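Local coordinates for protein DMATS type aromatic prenyltransferase (Micromonospora olivasterospora, PDB 6ZRY) that probably transfers a dimethylallyl group to C6 of the indole ring of tryptophan, as a bacterial aromatic prenyltransferase with an ABBA-barrel fold, at residues A[240-245]-A[328-333]; A[248-253]-A[281-286]; A[293-298]-A[303-308]. All blocks are in the same frame, centred on the assembly; numbering follows the deposited sequence. Where two conformers were deposited one is given.

In the fold
The contacts lie on neighbouring parts of an ABBA barrel, antiparallel strands round a reaction chamber, clothed by helices. Contact 1 packs helix 236-247 against strand 327-333, contact 2 joins the short strand 252-253 to the loop after strand 273-278, and contact 3 folds helix 287-300 onto helix 305-315. Contacts 1 and 2, centres about 11 Å apart, are tied by Arg281 NH1 to Ala328 O (2.8 Å); Arg281 and His329 touch the bound tryptophan. Contact 3, centred about 12 Å from contact 1, meets it through Leu297 CD1, 3.6 Å from Phe242 CE1, and meets contact 2 through Arg293 NH1, 2.9 Å from Tyr283 O (probable hydrogen bond). The Val294 side chain stays about 13 Å from tryptophan.

Contact 1: residues A[240-245]-A[328-333]; sequences EEFCVV and AHVSLR. With TRP (tryptophan), chain C.
Phe242 lays its ring against strand 328-333, with Leu332 CB seated almost exactly over one face: the carbon is 3.6 Å from the ring centroid and 6° off the normal, a CH-pi contact. CG anti to the backbone N (chi1 -173°) carries the ring off the helix and onto the strand. Leu332 runs past it the other way, bringing CD2 to within 4.0 Å of Phe242 CB. At the ring's far end CZ lies 3.6 Å from Leu332 N, against the strand backbone at Ser331-Leu332, and touches Val330 CG2 at 4.0 Å, while Val330 O sits at the edge, near the ring plane. A broad, flat, apolar group suits this buried place, where no hydrogen bond joins residues 240-245 to 328-333; an alanine at Phe242 would probably open a gap over Leu332 CB and leave Val330 CG2 without its aromatic neighbour. Glu241 and Val244, by contrast, face solvent without touching the strand segment; Cys243, though buried, turns to Ile276 of strand 273-278. Val330 and Leu332 point to the helix; His329 and Ser331 face the barrel interior, Ser331 OG bonding to the hydroxyl of Tyr344. The His329 ring turns one face to the indole of the bound tryptophan, NE2 3.2 Å from CE2 of the ligand. Strand 327-333 runs between strands 273-278 and 341-346, and helix 236-247 covers it from outside, Leu297 of helix 287-300 also packing on Phe242.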
loop_
_atom_site.group_PDB
_atom_site.type_symbol
_atom_site.label_atom_id
_atom_site.label_comp_id
_atom_site.label_asym_id
_atom_site.label_seq_id
_atom_site.Cartn_x
_atom_site.Cartn_y
_atom_site.Cartn_z
ATOM N N GLU A 240 2.908 -17.979 8.866
ATOM C CA GLU A 240 3.100 -17.917 10.342
ATOM C C GLU A 240 4.556 -17.631 10.689
ATOM O O GLU A 240 4.766 -16.805 11.579
ATOM C CB GLU A 240 2.629 -19.205 11.017
ATOM C CG GLU A 240 1.170 -19.402 10.850
ATOM C CD GLU A 240 0.526 -20.257 11.893
ATOM O OE1 GLU A 240 1.153 -21.319 12.255
ATOM O OE2 GLU A 240 -0.596 -19.874 12.349
ATOM N N GLU A 241 5.519 -18.279 10.024
ATOM C CA GLU A 241 6.977 -18.053 10.273
ATOM C C GLU A 241 7.281 -16.565 10.017
ATOM O O GLU A 241 8.003 -15.946 10.820
ATOM C CB GLU A 241 7.847 -18.934 9.377
ATOM C CG GLU A 241 7.896 -20.393 9.846
ATOM C CD GLU A 241 8.478 -21.414 8.881
ATOM O OE1 GLU A 241 8.537 -22.610 9.257
ATOM O OE2 GLU A 241 8.855 -21.035 7.772
ATOM N N PHE A 242 6.765 -16.031 8.926
ATOM C CA PHE A 242 6.969 -14.618 8.550
ATOM C C PHE A 242 6.425 -13.721 9.667
ATOM O O PHE A 242 7.099 -12.754 10.083
ATOM C CB PHE A 242 6.303 -14.330 7.215
ATOM C CG PHE A 242 6.603 -12.967 6.706
ATOM C CD1 PHE A 242 7.778 -12.721 6.009
ATOM C CD2 PHE A 242 5.736 -11.923 6.948
ATOM C CE1 PHE A 242 8.060 -11.458 5.529
ATOM C CE2 PHE A 242 6.040 -10.649 6.481
ATOM C CZ PHE A 242 7.191 -10.437 5.766
ATOM N N CYS A 243 5.237 -14.026 10.155
ATOM C CA CYS A 243 4.548 -13.197 11.175
ATOM C C CYS A 243 5.308 -13.257 12.513
ATOM O O CYS A 243 5.450 -12.188 13.157
ATOM C CB CYS A 243 3.088 -13.600 11.316
ATOM S SG CYS A 243 2.059 -13.043 9.937
ATOM N N VAL A 244 5.803 -14.445 12.911
ATOM C CA VAL A 244 6.590 -14.640 14.164
ATOM C C VAL A 244 7.851 -13.782 14.132
ATOM O O VAL A 244 8.127 -13.138 15.139
ATOM C CB VAL A 244 6.945 -16.117 14.382
ATOM C CG1 VAL A 244 8.040 -16.297 15.433
ATOM C CG2 VAL A 244 5.714 -16.910 14.730
ATOM N N VAL A 245 8.616 -13.812 13.038
ATOM C CA VAL A 245 9.870 -13.029 12.923
ATOM C C VAL A 245 9.502 -11.545 12.917
ATOM O O VAL A 245 10.061 -10.799 13.745
ATOM C CB VAL A 245 10.701 -13.443 11.697
ATOM C CG1 VAL A 245 11.891 -12.545 11.484
ATOM C CG2 VAL A 245 11.146 -14.896 11.796
ATOM N N ALA A 328 7.441 1.104 8.278
ATOM C CA ALA A 328 6.022 1.192 8.641
ATOM C C ALA A 328 5.367 -0.199 8.582
ATOM O O ALA A 328 4.511 -0.519 9.437
ATOM C CB ALA A 328 5.331 2.149 7.694
ATOM N N HIS A 329 5.724 -0.946 7.573
ATOM C CA HIS A 329 5.196 -2.288 7.261
ATOM C C HIS A 329 6.302 -3.147 6.655
ATOM O O HIS A 329 7.267 -2.602 6.072
ATOM C CB HIS A 329 4.037 -2.246 6.273
ATOM C CG HIS A 329 2.939 -1.311 6.605
ATOM N ND1 HIS A 329 1.803 -1.730 7.235
ATOM C CD2 HIS A 329 2.771 0.006 6.352
ATOM C CE1 HIS A 329 0.965 -0.694 7.365
ATOM N NE2 HIS A 329 1.544 0.381 6.847
ATOM N N VAL A 330 6.137 -4.454 6.743
ATOM C CA VAL A 330 6.902 -5.399 5.902
ATOM C C VAL A 330 5.931 -6.461 5.424
ATOM O O VAL A 330 5.019 -6.828 6.208
ATOM C CB VAL A 330 8.110 -6.004 6.655
ATOM C CG1 VAL A 330 7.677 -6.816 7.844
ATOM C CG2 VAL A 330 8.976 -6.828 5.705
ATOM N N SER A 331 6.070 -6.883 4.184
ATOM C CA SER A 331 5.097 -7.782 3.546
ATOM C C SER A 331 5.797 -8.931 2.839
ATOM O O SER A 331 6.895 -8.768 2.336
ATOM C CB SER A 331 4.152 -7.025 2.610
ATOM O OG SER A 331 4.797 -6.727 1.369
ATOM N N LEU A 332 5.150 -10.081 2.859
ATOM C CA LEU A 332 5.538 -11.273 2.106
ATOM C C LEU A 332 4.536 -11.480 0.982
ATOM O O LEU A 332 3.318 -11.489 1.291
ATOM C CB LEU A 332 5.546 -12.477 3.040
ATOM C CG LEU A 332 5.921 -13.789 2.362
ATOM C CD1 LEU A 332 7.362 -13.757 1.886
ATOM C CD2 LEU A 332 5.673 -14.958 3.293
ATOM N N ARG A 333 5.039 -11.640 -0.254
ATOM C CA ARG A 333 4.244 -11.841 -1.494
ATOM C C ARG A 333 4.419 -13.295 -1.927
ATOM O O ARG A 333 5.537 -13.677 -2.137
ATOM C CB ARG A 333 4.676 -10.865 -2.608
ATOM C CG ARG A 333 4.792 -9.405 -2.162
ATOM C CD ARG A 333 5.356 -8.366 -3.156
ATOM N NE ARG A 333 6.338 -8.840 -4.145
ATOM C CZ ARG A 333 7.664 -8.700 -4.072
ATOM N NH1 ARG A 333 8.237 -8.104 -3.034
ATOM N NH2 ARG A 333 8.431 -9.184 -5.040
HETATM N N TRP C . -0.958 4.213 6.866
HETATM C CA TRP C . -2.172 3.355 6.636
HETATM C C TRP C . -2.115 2.132 7.554
HETATM O O TRP C . -3.130 1.425 7.692
HETATM C CB TRP C . -2.302 2.952 5.155
HETATM C CG TRP C . -1.179 2.114 4.628
HETATM C CD1 TRP C . 0.029 2.552 4.155
HETATM C CD2 TRP C . -1.161 0.680 4.503
HETATM N NE1 TRP C . 0.794 1.486 3.755
HETATM C CE2 TRP C . 0.090 0.327 3.943
HETATM C CE3 TRP C . -2.081 -0.339 4.791
HETATM C CZ2 TRP C . 0.449 -0.999 3.691
HETATM C CZ3 TRP C . -1.725 -1.648 4.539
HETATM C CH2 TRP C . -0.481 -1.969 3.991
HETATM O OXT TRP C . -1.066 1.845 8.171
#

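Contact 2: residues A[248-253]-A[281-286]; sequences GGTRRF and RSYVTD. With TRP (tryptophan), chain C.
Phe253 and Tyr283 make a T-shaped aromatic stack between the short strand 252-253, which comes soon after helix 236-247, and the loop after strand 273-278. The edge of Phe253 is turned to the face of Tyr283, with centroids 5.0 Å apart and planes at 65°. The atom that leads is Phe253 CD2, 3.6 Å from Tyr283 CZ and offset toward the ring's rim, while Ser282 OG lies over the opposite face. Tyrosine suits the place because its ring can stack as its hydroxyl reaches on past Phe253 CB, at 3.4 Å from OH, to bond with Arg256 O. Thr250 OG1 approaches Tyr283 CD1 obliquely at 3.8 Å, its polar need met by Gly247 O. The chain reaches Thr250 through a Schellman motif that ends helix 236-247, with glycine at Gly248 accepting the positive phi. Arg281, at the start of 281-286, serves the tryptophan pocket instead: extended from CG to NE, its chain presents NH2 to the ligand's OXT at 3.0 Å in a nearly straight bond (162°), the carboxylate oxygen lying at the guanidinium edge. Asp56 forms a salt bridge with NE of the same group.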
loop_
_atom_site.group_PDB
_atom_site.type_symbol
_atom_site.label_atom_id
_atom_site.label_comp_id
_atom_site.label_asym_id
_atom_site.label_seq_id
_atom_site.Cartn_x
_atom_site.Cartn_y
_atom_site.Cartn_z
ATOM N N GLY A 248 8.030 -10.371 16.320
ATOM C CA GLY A 248 8.874 -10.619 17.514
ATOM C C GLY A 248 8.320 -11.700 18.454
ATOM O O GLY A 248 8.762 -11.747 19.601
ATOM N N GLY A 249 7.409 -12.552 17.987
ATOM C CA GLY A 249 6.811 -13.639 18.792
ATOM C C GLY A 249 5.331 -13.427 19.079
ATOM O O GLY A 249 4.699 -14.382 19.464
ATOM N N THR A 250 4.802 -12.219 18.870
ATOM C CA THR A 250 3.335 -11.915 18.921
ATOM C C THR A 250 2.553 -12.984 18.125
ATOM O O THR A 250 2.930 -13.249 16.991
ATOM C CB THR A 250 3.025 -10.516 18.335
ATOM O OG1 THR A 250 3.918 -9.541 18.875
ATOM C CG2 THR A 250 1.608 -10.070 18.614
ATOM N N ARG A 251 1.488 -13.537 18.699
ATOM C CA ARG A 251 0.506 -14.408 17.982
ATOM C C ARG A 251 -0.812 -13.657 17.778
ATOM O O ARG A 251 -1.513 -13.968 16.803
ATOM C CB ARG A 251 0.220 -15.699 18.757
ATOM C CG ARG A 251 1.375 -16.699 18.804
ATOM C CD ARG A 251 0.886 -18.069 19.263
ATOM N NE ARG A 251 -0.229 -18.491 18.412
ATOM C CZ ARG A 251 -0.115 -19.177 17.273
ATOM N NH1 ARG A 251 1.075 -19.577 16.843
ATOM N NH2 ARG A 251 -1.203 -19.460 16.565
ATOM N N ARG A 252 -1.175 -12.784 18.722
ATOM C CA ARG A 252 -2.345 -11.881 18.642
ATOM C C ARG A 252 -1.833 -10.514 18.247
ATOM O O ARG A 252 -1.130 -9.924 19.040
ATOM C CB ARG A 252 -3.049 -11.687 19.986
ATOM C CG ARG A 252 -3.670 -12.932 20.572
ATOM C CD ARG A 252 -4.753 -12.632 21.617
ATOM N NE ARG A 252 -5.648 -11.487 21.323
ATOM C CZ ARG A 252 -6.441 -11.350 20.234
ATOM N NH1 ARG A 252 -6.451 -12.255 19.270
ATOM N NH2 ARG A 252 -7.206 -10.281 20.109
ATOM N N PHE A 253 -2.177 -10.041 17.075
ATOM C CA PHE A 253 -1.766 -8.705 16.594
ATOM C C PHE A 253 -2.858 -7.728 17.052
ATOM O O PHE A 253 -3.721 -7.341 16.253
ATOM C CB PHE A 253 -1.430 -8.802 15.110
ATOM C CG PHE A 253 -0.138 -9.550 14.832
ATOM C CD1 PHE A 253 -0.064 -10.935 14.927
ATOM C CD2 PHE A 253 1.021 -8.857 14.501
ATOM C CE1 PHE A 253 1.127 -11.601 14.675
ATOM C CE2 PHE A 253 2.208 -9.532 14.232
ATOM C CZ PHE A 253 2.261 -10.900 14.332
ATOM N N ARG A 281 6.002 -1.519 12.755
ATOM C CA ARG A 281 6.220 -0.330 13.622
ATOM C C ARG A 281 5.460 -0.480 14.939
ATOM O O ARG A 281 5.866 0.155 15.938
ATOM C CB ARG A 281 5.768 0.959 12.934
ATOM C CG ARG A 281 4.258 1.055 12.681
ATOM C CD ARG A 281 4.033 2.304 11.863
ATOM N NE ARG A 281 2.679 2.693 11.571
ATOM C CZ ARG A 281 1.856 2.105 10.705
ATOM N NH1 ARG A 281 2.189 1.009 10.055
ATOM N NH2 ARG A 281 0.662 2.642 10.484
ATOM N N SER A 282 4.402 -1.268 14.965
ATOM C CA SER A 282 3.532 -1.443 16.166
ATOM C C SER A 282 4.129 -2.498 17.123
ATOM O O SER A 282 3.659 -2.582 18.251
ATOM C CB SER A 282 2.136 -1.802 15.734
ATOM O OG SER A 282 1.224 -1.804 16.812
ATOM N N TYR A 283 5.136 -3.258 16.698
ATOM C CA TYR A 283 5.603 -4.481 17.403
ATOM C C TYR A 283 7.099 -4.429 17.686
ATOM O O TYR A 283 7.660 -5.477 17.985
ATOM C CB TYR A 283 5.155 -5.699 16.587
ATOM C CG TYR A 283 3.653 -5.761 16.476
ATOM C CD1 TYR A 283 2.882 -6.165 17.552
ATOM C CD2 TYR A 283 2.990 -5.301 15.339
ATOM C CE1 TYR A 283 1.500 -6.202 17.486
ATOM C CE2 TYR A 283 1.604 -5.320 15.257
ATOM C CZ TYR A 283 0.852 -5.764 16.336
ATOM O OH TYR A 283 -0.518 -5.774 16.270
ATOM N N VAL A 284 7.695 -3.248 17.640
ATOM C CA VAL A 284 9.146 -3.050 17.897
ATOM C C VAL A 284 9.334 -1.874 18.865
ATOM O O VAL A 284 8.394 -1.081 19.023
ATOM C CB VAL A 284 9.915 -2.799 16.592
ATOM C CG1 VAL A 284 9.897 -4.004 15.662
ATOM C CG2 VAL A 284 9.397 -1.545 15.877
ATOM N N THR A 285 10.532 -1.756 19.434
ATOM C CA THR A 285 10.936 -0.608 20.277
ATOM C C THR A 285 11.291 0.575 19.382
ATOM O O THR A 285 11.054 1.719 19.801
ATOM C CB THR A 285 12.071 -1.001 21.221
ATOM O OG1 THR A 285 13.143 -1.588 20.478
ATOM C CG2 THR A 285 11.579 -1.962 22.272
ATOM N N ASP A 286 11.834 0.311 18.202
ATOM C CA ASP A 286 12.452 1.334 17.348
ATOM C C ASP A 286 12.797 0.729 15.984
ATOM O O ASP A 286 12.701 -0.456 15.829
ATOM C CB ASP A 286 13.698 1.899 18.050
ATOM C CG ASP A 286 14.706 0.835 18.399
ATOM O OD1 ASP A 286 15.308 0.277 17.471
ATOM O OD2 ASP A 286 14.869 0.561 19.587
HETATM N N TRP C . -0.958 4.213 6.866
HETATM C CA TRP C . -2.172 3.355 6.636
HETATM C C TRP C . -2.115 2.132 7.554
HETATM O O TRP C . -3.130 1.425 7.692
HETATM C CB TRP C . -2.302 2.952 5.155
HETATM C CG TRP C . -1.179 2.114 4.628
HETATM C CD1 TRP C . 0.029 2.552 4.155
HETATM C CD2 TRP C . -1.161 0.680 4.503
HETATM N NE1 TRP C . 0.794 1.486 3.755
HETATM C CE2 TRP C . 0.090 0.327 3.943
HETATM C CE3 TRP C . -2.081 -0.339 4.791
HETATM C CZ2 TRP C . 0.449 -0.999 3.691
HETATM C CZ3 TRP C . -1.725 -1.648 4.539
HETATM C CH2 TRP C . -0.481 -1.969 3.991
HETATM O OXT TRP C . -1.066 1.845 8.171
#

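Contact 3: residues A[293-298]-A[303-308]; sequences RVAALL and FDTDGL
Leu298 fills the angle between helix 287-300 and the chain that turns back to start helix 305-315. Its CB rests 3.9 Å from Phe303 CB, the first residue of the returning segment. From CG, which lies anti to the carbonyl carbon (chi1 -72°), the two methyls part company: CD2 stays with Phe303, 3.9 Å from its CB and oblique to its ring, whereas CD1 reaches forward to Leu308 CB at 3.7 Å. A branched leucine suits this spot because one side chain can touch both the turn and the second helix. Leu308 then points back at the first helix, placing CD1 3.9 Å from Val294 CG1 and CD2 beside the backbone of Ala295. The small methyl of Ala295 lets the helices come near, its CB meeting Thr305 CG2 at 3.8 Å. Both helices rest on strand 341-346, whose Val343 touches Val294 and Leu308. The turn is fastened by the backbone: Phe303 N donates to Leu298 O at 2.7 Å. Asp304 is the N-cap of helix 305-315, OD1 accepting from Asp306 N at 3.1 Å; the donor comes from above the carboxylate plane. The side chains that meet here touch with their carbon atoms, partly against backbone carbonyls, and the one hydrogen bond between the segments is backbone to backbone, so the pairing appears to rest mainly on burial of apolar surface.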
loop_
_atom_site.group_PDB
_atom_site.type_symbol
_atom_site.label_atom_id
_atom_site.label_comp_id
_atom_site.label_asym_id
_atom_site.label_seq_id
_atom_site.Cartn_x
_atom_site.Cartn_y
_atom_site.Cartn_z
ATOM N N ARG A 293 14.873 -7.151 12.148
ATOM C CA ARG A 293 13.892 -8.204 11.834
ATOM C C ARG A 293 13.758 -8.340 10.333
ATOM O O ARG A 293 13.711 -9.454 9.840
ATOM C CB ARG A 293 12.540 -7.902 12.460
ATOM C CG ARG A 293 12.577 -7.883 13.967
ATOM C CD ARG A 293 11.199 -7.900 14.535
ATOM N NE ARG A 293 11.196 -7.792 15.979
ATOM C CZ ARG A 293 10.119 -7.496 16.714
ATOM N NH1 ARG A 293 8.945 -7.250 16.146
ATOM N NH2 ARG A 293 10.243 -7.358 18.013
ATOM N N VAL A 294 13.646 -7.230 9.631
ATOM C CA VAL A 294 13.457 -7.247 8.174
ATOM C C VAL A 294 14.707 -7.825 7.531
ATOM O O VAL A 294 14.575 -8.626 6.656
ATOM C CB VAL A 294 13.122 -5.853 7.633
ATOM C CG1 VAL A 294 13.088 -5.858 6.112
ATOM C CG2 VAL A 294 11.804 -5.347 8.211
ATOM N N ALA A 295 15.896 -7.435 7.993
ATOM C CA ALA A 295 17.165 -8.029 7.520
ATOM C C ALA A 295 17.163 -9.551 7.718
ATOM O O ALA A 295 17.587 -10.282 6.779
ATOM C CB ALA A 295 18.323 -7.370 8.213
ATOM N N ALA A 296 16.694 -10.041 8.851
ATOM C CA ALA A 296 16.609 -11.507 9.109
ATOM C C ALA A 296 15.704 -12.160 8.062
ATOM O O ALA A 296 16.019 -13.284 7.564
ATOM C CB ALA A 296 16.131 -11.765 10.518
ATOM N N LEU A 297 14.590 -11.513 7.727
ATOM C CA LEU A 297 13.642 -12.073 6.754
ATOM C C LEU A 297 14.293 -12.067 5.382
ATOM O O LEU A 297 14.214 -13.086 4.709
ATOM C CB LEU A 297 12.340 -11.283 6.788
ATOM C CG LEU A 297 11.495 -11.533 8.033
ATOM C CD1 LEU A 297 10.391 -10.518 8.173
ATOM C CD2 LEU A 297 10.922 -12.931 8.026
ATOM N N LEU A 298 14.916 -10.953 4.992
ATOM C CA LEU A 298 15.595 -10.871 3.671
ATOM C C LEU A 298 16.686 -11.957 3.568
ATOM O O LEU A 298 16.782 -12.620 2.496
ATOM C CB LEU A 298 16.174 -9.479 3.467
ATOM C CG LEU A 298 15.164 -8.356 3.216
ATOM C CD1 LEU A 298 15.896 -7.055 2.979
ATOM C CD2 LEU A 298 14.266 -8.660 2.049
ATOM N N PHE A 303 17.945 -12.833 0.042
ATOM C CA PHE A 303 18.042 -11.434 -0.452
ATOM C C PHE A 303 19.285 -10.793 0.182
ATOM O O PHE A 303 19.879 -11.405 1.113
ATOM C CB PHE A 303 16.745 -10.660 -0.213
ATOM C CG PHE A 303 15.593 -11.059 -1.098
ATOM C CD1 PHE A 303 15.652 -10.870 -2.469
ATOM C CD2 PHE A 303 14.439 -11.618 -0.564
ATOM C CE1 PHE A 303 14.596 -11.247 -3.284
ATOM C CE2 PHE A 303 13.382 -12.001 -1.384
ATOM C CZ PHE A 303 13.465 -11.815 -2.744
ATOM N N ASP A 304 19.710 -9.654 -0.377
ATOM C CA ASP A 304 20.881 -8.855 0.076
ATOM C C ASP A 304 20.401 -7.694 0.971
ATOM O O ASP A 304 19.610 -6.796 0.483
ATOM C CB ASP A 304 21.687 -8.334 -1.122
ATOM C CG ASP A 304 23.032 -7.737 -0.753
ATOM O OD1 ASP A 304 23.345 -7.683 0.455
ATOM O OD2 ASP A 304 23.767 -7.324 -1.686
ATOM N N THR A 305 20.892 -7.656 2.208
ATOM C CA THR A 305 20.535 -6.618 3.206
ATOM C C THR A 305 21.194 -5.275 2.846
ATOM O O THR A 305 20.806 -4.283 3.432
ATOM C CB THR A 305 20.898 -7.035 4.635
ATOM O OG1 THR A 305 22.311 -7.131 4.736
ATOM C CG2 THR A 305 20.258 -8.344 5.046
ATOM N N ASP A 306 22.152 -5.266 1.914
ATOM C CA ASP A 306 22.792 -4.025 1.404
ATOM C C ASP A 306 21.727 -3.120 0.765
ATOM O O ASP A 306 21.788 -1.908 0.985
ATOM C CB ASP A 306 23.919 -4.344 0.422
ATOM C CG ASP A 306 25.171 -4.885 1.084
ATOM O OD1 ASP A 306 25.260 -4.834 2.349
ATOM O OD2 ASP A 306 26.050 -5.345 0.342
ATOM N N GLY A 307 20.789 -3.696 0.006
ATOM C CA GLY A 307 19.715 -2.934 -0.655
ATOM C C GLY A 307 18.813 -2.272 0.368
ATOM O O GLY A 307 18.477 -1.081 0.195
ATOM N N LEU A 308 18.446 -3.027 1.394
ATOM C CA LEU A 308 17.616 -2.568 2.533
ATOM C C LEU A 308 18.322 -1.401 3.247
ATOM O O LEU A 308 17.701 -0.357 3.435
ATOM C CB LEU A 308 17.409 -3.729 3.498
ATOM C CG LEU A 308 16.804 -3.340 4.844
ATOM C CD1 LEU A 308 15.357 -2.965 4.685
ATOM C CD2 LEU A 308 16.968 -4.448 5.856
#